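Local coordinates for protein Exo-beta-1,3-glucanase (Streptomyces sp. SirexAA-E, PDB 4PEY) that hydrolyses laminarin and laminarioligosaccharides as a secreted exo-beta-1,3-glucanase, working from the non-reducing ends and producing glucose and laminaribiose, at residues T123-V128 against A146-G151; V350-D355 against V389-T394. The protein carries 1 engineered substitution. All coordinates share one frame; numbering follows the deposited sequence. Where two conformers were deposited one is given.

Contact 1: residues T123-V128 against A146-G151; sequences TNRWAV and APDGYG. With BGC (beta-D-glucopyranose), chain C.
R125 runs out toward 146-151 with CG anti to the backbone N (chi1 -175°) and CD likewise extended; the bend at chi3 (-49°) then sets NE off the line of the chain, and the guanidinium ends up at the carbonyl oxygen of A146, with D148 over one of its faces. R125 NH2 donates to A146 O at 2.9 Å, the oxygen lying at the edge of the guanidinium and in its plane. On another part of the same edge R125 NE donates to O2 of a bound beta-D-glucopyranose, 2.9 Å away and nearly straight (167°). Water 1 accepts from R125 NH2 at 2.7 Å and donates to P147 O, so that in the conformer given three partners lie in the guanidinium plane. D148 CB stands 3.9 Å above that plane, toward the rim. D148 OD1 lies well out of it, 4.2 Å from R125 NH1, an approach of opposite charges without an N-H directed at the oxygen. T123, R125 and D148 belong to a glycan pocket of this family 55 hydrolase, where strand 123-125 pairs in parallel with strand 138-144 and the loop after the latter supplies A146 and D148. That loop makes a type II turn from P147 to Y150, closed by Y150 N to P147 O; G149 has a positive phi at which a CB would press on D148 O. Beside the polar contact, A127, the centre of an inverse gamma turn, presses CB against the A146-P147 peptide, 3.4 Å from P147 N. D96 accepts from D148 N, and Y150 and G151 contribute to a substrate-binding site.

Contact 2: residues V350-D355 against V389-T394; sequences VEVGSD and VNSNDT
Backbone bonds converge on V352 O, which accepts from two successive amides: N390 N at 2.7 Å, in the carbonyl plane, and S391 N at 3.0 Å, tilted 31° from it. One side-chain bond joins the loops beyond, N390 ND2 donating to G353 O at 2.9 Å from above the carbonyl plane. N390 CG stands anti to its own carbonyl carbon (chi1 -70°), which sets it 3.3 Å from S354 O and carries the amide toward G353. An alanine here would probably leave G353 O without this amide donor and K424 without its weak bond to the side-chain oxygen. V352 and V389 form a parallel bridge between strands 348-352 and 385-389, which belong to successive coils and lie side by side in one parallel sheet of the beta-helix. Their side chains share a face, an apolar pair with V352 CB 4.5 Å from V389 CG1. V352 and T394 meet tip to tip, methyl CG1 of V352 3.9 Å from hydroxyl OG1 of T394, which donates to S391 O within the type II turn 391-394. G353, with backbone angles suited to glycine, lies with CA 3.1 Å from S391 OG. Among charges, D355 OD1 forms a salt bridge with K424.

Overall arrangement
From the N terminus the chain passes helix 34-45 and the first coils before contact 1, where 146-151 returns to 123-128 and closes a loop of 17 intervening residues, including strands 134-135 and 138-144. Contact 1 lies among the coils before strand 263-266; contact 2 opens well after it has closed, in the later parallel sheet that runs from 298-300 to 512-513. There 350-355 meets 389-394 across 33 residues that include strand 367-375. The two loops follow in series, neither nested nor crossed. Contact 1 ties successive coils beside a bound glycan, whereas contact 2 lies away from the annotated sites. Their centres are 37 Å apart, on opposite sides of the chain's centre.

Contact 1: residues T123-V128 against A146-G151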
loop_
_atom_site.group_PDB
_atom_site.type_symbol
_atom_site.label_atom_id
_atom_site.label_comp_id
_atom_site.label_asym_id
_atom_site.label_seq_id
_atom_site.Cartn_x
_atom_site.Cartn_y
_atom_site.Cartn_z
ATOM N N THR A 123 2.455 -20.419 -14.814
ATOM C CA THR A 123 2.007 -19.065 -14.485
ATOM C C THR A 123 1.400 -19.002 -13.094
ATOM O O THR A 123 0.493 -19.768 -12.772
ATOM C CB THR A 123 0.970 -18.551 -15.515
ATOM O OG1 THR A 123 1.558 -18.552 -16.822
ATOM C CG2 THR A 123 0.521 -17.138 -15.179
ATOM N N ASN A 124 1.900 -18.083 -12.271
ATOM C CA ASN A 124 1.331 -17.848 -10.950
ATOM C C ASN A 124 0.222 -16.807 -11.039
ATOM O O ASN A 124 0.398 -15.799 -11.714
ATOM C CB ASN A 124 2.412 -17.371 -9.974
ATOM C CG ASN A 124 1.963 -17.441 -8.535
ATOM O OD1 ASN A 124 2.023 -18.502 -7.914
ATOM N ND2 ASN A 124 1.502 -16.313 -7.994
ATOM N N ARG A 125 -0.903 -17.028 -10.357
ATOM C CA ARG A 125 -1.993 -16.051 -10.365
ATOM C C ARG A 125 -2.064 -15.277 -9.054
ATOM O O ARG A 125 -2.269 -15.865 -7.981
ATOM C CB ARG A 125 -3.345 -16.722 -10.631
ATOM C CG ARG A 125 -4.486 -15.709 -10.765
ATOM C CD ARG A 125 -5.861 -16.360 -10.680
ATOM N NE ARG A 125 -5.968 -17.527 -11.550
ATOM C CZ ARG A 125 -6.223 -17.472 -12.852
ATOM N NH1 ARG A 125 -6.306 -18.592 -13.558
ATOM N NH2 ARG A 125 -6.394 -16.299 -13.450
ATOM N N TRP A 126 -1.906 -13.957 -9.150
ATOM C CA TRP A 126 -1.984 -13.045 -7.998
ATOM C C TRP A 126 -3.048 -11.987 -8.310
ATOM O O TRP A 126 -2.735 -10.837 -8.640
ATOM C CB TRP A 126 -0.606 -12.422 -7.713
ATOM C CG TRP A 126 -0.478 -11.548 -6.478
ATOM C CD1 TRP A 126 -0.348 -10.186 -6.448
ATOM C CD2 TRP A 126 -0.435 -11.984 -5.109
ATOM N NE1 TRP A 126 -0.238 -9.746 -5.152
ATOM C CE2 TRP A 126 -0.291 -10.826 -4.308
ATOM C CE3 TRP A 126 -0.508 -13.234 -4.483
ATOM C CZ2 TRP A 126 -0.220 -10.884 -2.911
ATOM C CZ3 TRP A 126 -0.431 -13.289 -3.093
ATOM C CH2 TRP A 126 -0.296 -12.118 -2.325
ATOM N N ALA A 127 -4.313 -12.394 -8.239
ATOM C CA ALA A 127 -5.416 -11.550 -8.699
ATOM C C ALA A 127 -5.975 -10.709 -7.561
ATOM O O ALA A 127 -7.016 -11.024 -6.976
ATOM C CB ALA A 127 -6.509 -12.407 -9.322
ATOM N N VAL A 128 -5.269 -9.626 -7.260
ATOM C CA VAL A 128 -5.547 -8.823 -6.083
ATOM C C VAL A 128 -6.036 -7.436 -6.442
ATOM O O VAL A 128 -5.872 -6.979 -7.584
ATOM C CB VAL A 128 -4.289 -8.688 -5.209
ATOM C CG1 VAL A 128 -3.842 -10.065 -4.727
ATOM C CG2 VAL A 128 -3.165 -8.004 -5.992
ATOM N N ALA A 146 -4.909 -11.244 -13.135
ATOM C CA ALA A 146 -6.359 -11.174 -13.310
ATOM C C ALA A 146 -7.056 -12.413 -12.753
ATOM O O ALA A 146 -6.495 -13.507 -12.778
ATOM C CB ALA A 146 -6.705 -10.990 -14.795
ATOM N N PRO A 147 -8.285 -12.247 -12.248
ATOM C CA PRO A 147 -9.019 -13.419 -11.765
ATOM C C PRO A 147 -9.372 -14.341 -12.923
ATOM O O PRO A 147 -9.424 -13.889 -14.072
ATOM C CB PRO A 147 -10.276 -12.808 -11.131
ATOM C CG PRO A 147 -10.465 -11.509 -11.857
ATOM C CD PRO A 147 -9.064 -11.004 -12.107
ATOM N N ASP A 148 -9.589 -15.618 -12.626
ATOM C CA ASP A 148 -10.044 -16.551 -13.642
ATOM C C ASP A 148 -11.368 -16.036 -14.184
ATOM O O ASP A 148 -12.300 -15.788 -13.416
ATOM C CB ASP A 148 -10.191 -17.956 -13.057
ATOM C CG ASP A 148 -10.333 -19.022 -14.118
ATOM O OD1 ASP A 148 -10.148 -18.716 -15.315
ATOM O OD2 ASP A 148 -10.617 -20.178 -13.749
ATOM N N GLY A 149 -11.435 -15.841 -15.498
ATOM C CA GLY A 149 -12.621 -15.294 -16.131
ATOM C C GLY A 149 -12.460 -13.842 -16.549
ATOM O O GLY A 149 -13.320 -13.290 -17.232
ATOM N N TYR A 150 -11.363 -13.226 -16.113
ATOM C CA TYR A 150 -11.004 -11.846 -16.468
ATOM C C TYR A 150 -12.015 -10.808 -15.989
ATOM O O TYR A 150 -12.258 -9.805 -16.664
ATOM C CB TYR A 150 -10.804 -11.713 -17.981
ATOM C CG TYR A 150 -9.800 -12.696 -18.553
ATOM C CD1 TYR A 150 -10.195 -13.677 -19.454
ATOM C CD2 TYR A 150 -8.465 -12.654 -18.172
ATOM C CE1 TYR A 150 -9.280 -14.576 -19.973
ATOM C CE2 TYR A 150 -7.545 -13.551 -18.682
ATOM C CZ TYR A 150 -7.956 -14.509 -19.581
ATOM O OH TYR A 150 -7.040 -15.404 -20.094
ATOM N N GLY A 151 -12.580 -11.043 -14.809
ATOM C CA GLY A 151 -13.491 -10.098 -14.184
ATOM C C GLY A 151 -12.784 -8.869 -13.624
ATOM O O GLY A 151 -11.583 -8.680 -13.818
HETATM C C2 BGC C . -4.793 -21.017 -9.663
HETATM C C3 BGC C . -3.943 -21.363 -10.880
HETATM C C4 BGC C . -3.098 -22.613 -10.630
HETATM C C5 BGC C . -3.949 -23.739 -10.051
HETATM C C6 BGC C . -3.091 -24.921 -9.614
HETATM C C1 BGC C . -5.575 -22.248 -9.222
HETATM O O2 BGC C . -5.683 -19.955 -9.968
HETATM O O3 BGC C . -3.118 -20.266 -11.187
HETATM O O4 BGC C . -2.514 -23.050 -11.842
HETATM O O5 BGC C . -4.667 -23.286 -8.925
HETATM O O6 BGC C . -3.887 -26.081 -9.508
HETATM O O HOH W 1 -7.175 -14.997 -15.660
#

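Contact 2: residues V350-D355 against V389-T394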
loop_
_atom_site.group_PDB
_atom_site.type_symbol
_atom_site.label_atom_id
_atom_site.label_comp_id
_atom_site.label_asym_id
_atom_site.label_seq_id
_atom_site.Cartn_x
_atom_site.Cartn_y
_atom_site.Cartn_z
ATOM N N VAL A 350 -2.314 8.753 11.824
ATOM C CA VAL A 350 -0.861 8.589 11.756
ATOM C C VAL A 350 -0.208 9.949 11.528
ATOM O O VAL A 350 -0.608 10.677 10.613
ATOM C CB VAL A 350 -0.445 7.627 10.615
ATOM C CG1 VAL A 350 1.078 7.498 10.531
ATOM C CG2 VAL A 350 -1.112 6.254 10.785
ATOM N N GLU A 351 0.774 10.293 12.365
ATOM C CA GLU A 351 1.560 11.511 12.184
ATOM C C GLU A 351 3.030 11.168 12.039
ATOM O O GLU A 351 3.594 10.486 12.892
ATOM C CB GLU A 351 1.376 12.479 13.358
ATOM C CG GLU A 351 -0.020 13.043 13.470
ATOM C CD GLU A 351 -0.198 13.974 14.663
ATOM O OE1 GLU A 351 0.814 14.430 15.243
ATOM O OE2 GLU A 351 -1.365 14.251 15.018
ATOM N N VAL A 352 3.644 11.627 10.952
ATOM C CA VAL A 352 5.074 11.422 10.747
ATOM C C VAL A 352 5.771 12.761 10.934
ATOM O O VAL A 352 5.722 13.629 10.054
ATOM C CB VAL A 352 5.386 10.844 9.347
ATOM C CG1 VAL A 352 6.877 10.532 9.226
ATOM C CG2 VAL A 352 4.562 9.589 9.094
ATOM N N GLY A 353 6.401 12.938 12.090
ATOM C CA GLY A 353 6.991 14.219 12.437
ATOM C C GLY A 353 6.016 15.152 13.136
ATOM O O GLY A 353 4.802 14.948 13.072
ATOM N N SER A 354 6.546 16.175 13.802
ATOM C CA SER A 354 5.717 17.162 14.494
ATOM C C SER A 354 5.238 18.269 13.557
ATOM O O SER A 354 5.832 18.502 12.509
ATOM C CB SER A 354 6.486 17.781 15.668
ATOM O OG SER A 354 7.568 18.571 15.202
ATOM N N ASP A 355 4.169 18.958 13.945
ATOM C CA ASP A 355 3.689 20.104 13.181
ATOM C C ASP A 355 4.775 21.185 13.081
ATOM O O ASP A 355 5.304 21.637 14.092
ATOM C CB ASP A 355 2.426 20.676 13.825
ATOM C CG ASP A 355 1.781 21.763 12.989
ATOM O OD1 ASP A 355 1.757 21.636 11.744
ATOM O OD2 ASP A 355 1.298 22.750 13.582
ATOM N N VAL A 389 1.971 13.863 6.955
ATOM C CA VAL A 389 3.419 13.699 6.821
ATOM C C VAL A 389 4.099 15.054 6.976
ATOM O O VAL A 389 4.097 15.874 6.054
ATOM C CB VAL A 389 3.814 13.070 5.469
ATOM C CG1 VAL A 389 5.324 12.913 5.379
ATOM C CG2 VAL A 389 3.125 11.722 5.292
ATOM N N ASN A 390 4.670 15.280 8.156
ATOM C CA ASN A 390 5.372 16.520 8.462
ATOM C C ASN A 390 6.865 16.461 8.128
ATOM O O ASN A 390 7.447 17.445 7.662
ATOM C CB ASN A 390 5.200 16.862 9.948
ATOM C CG ASN A 390 3.783 17.274 10.287
ATOM O OD1 ASN A 390 3.238 18.198 9.680
ATOM N ND2 ASN A 390 3.175 16.594 11.257
ATOM N N SER A 391 7.487 15.309 8.370
ATOM C CA SER A 391 8.946 15.198 8.249
ATOM C C SER A 391 9.458 15.287 6.817
ATOM O O SER A 391 8.969 14.587 5.921
ATOM C CB SER A 391 9.438 13.889 8.866
ATOM O OG SER A 391 9.198 13.862 10.263
ATOM N N ASN A 392 10.453 16.148 6.619
ATOM C CA ASN A 392 11.129 16.263 5.332
ATOM C C ASN A 392 11.761 14.937 4.925
ATOM O O ASN A 392 12.213 14.173 5.786
ATOM C CB ASN A 392 12.213 17.349 5.378
ATOM C CG ASN A 392 11.645 18.749 5.524
ATOM O OD1 ASN A 392 10.447 18.970 5.394
ATOM N ND2 ASN A 392 12.518 19.708 5.798
ATOM N N ASP A 393 11.777 14.690 3.614
ATOM C CA ASP A 393 12.460 13.564 2.965
ATOM C C ASP A 393 11.794 12.211 3.201
ATOM O O ASP A 393 12.337 11.180 2.821
ATOM C CB ASP A 393 13.939 13.501 3.398
ATOM C CG ASP A 393 14.674 14.799 3.116
ATOM O OD1 ASP A 393 14.935 15.091 1.921
ATOM O OD2 ASP A 393 14.964 15.542 4.081
ATOM N N THR A 394 10.615 12.214 3.812
ATOM C CA THR A 394 9.905 10.971 4.103
ATOM C C THR A 394 9.566 10.222 2.813
ATOM O O THR A 394 9.205 10.841 1.799
ATOM C CB THR A 394 8.609 11.253 4.909
ATOM O OG1 THR A 394 8.959 11.853 6.160
ATOM C CG2 THR A 394 7.800 9.974 5.173
#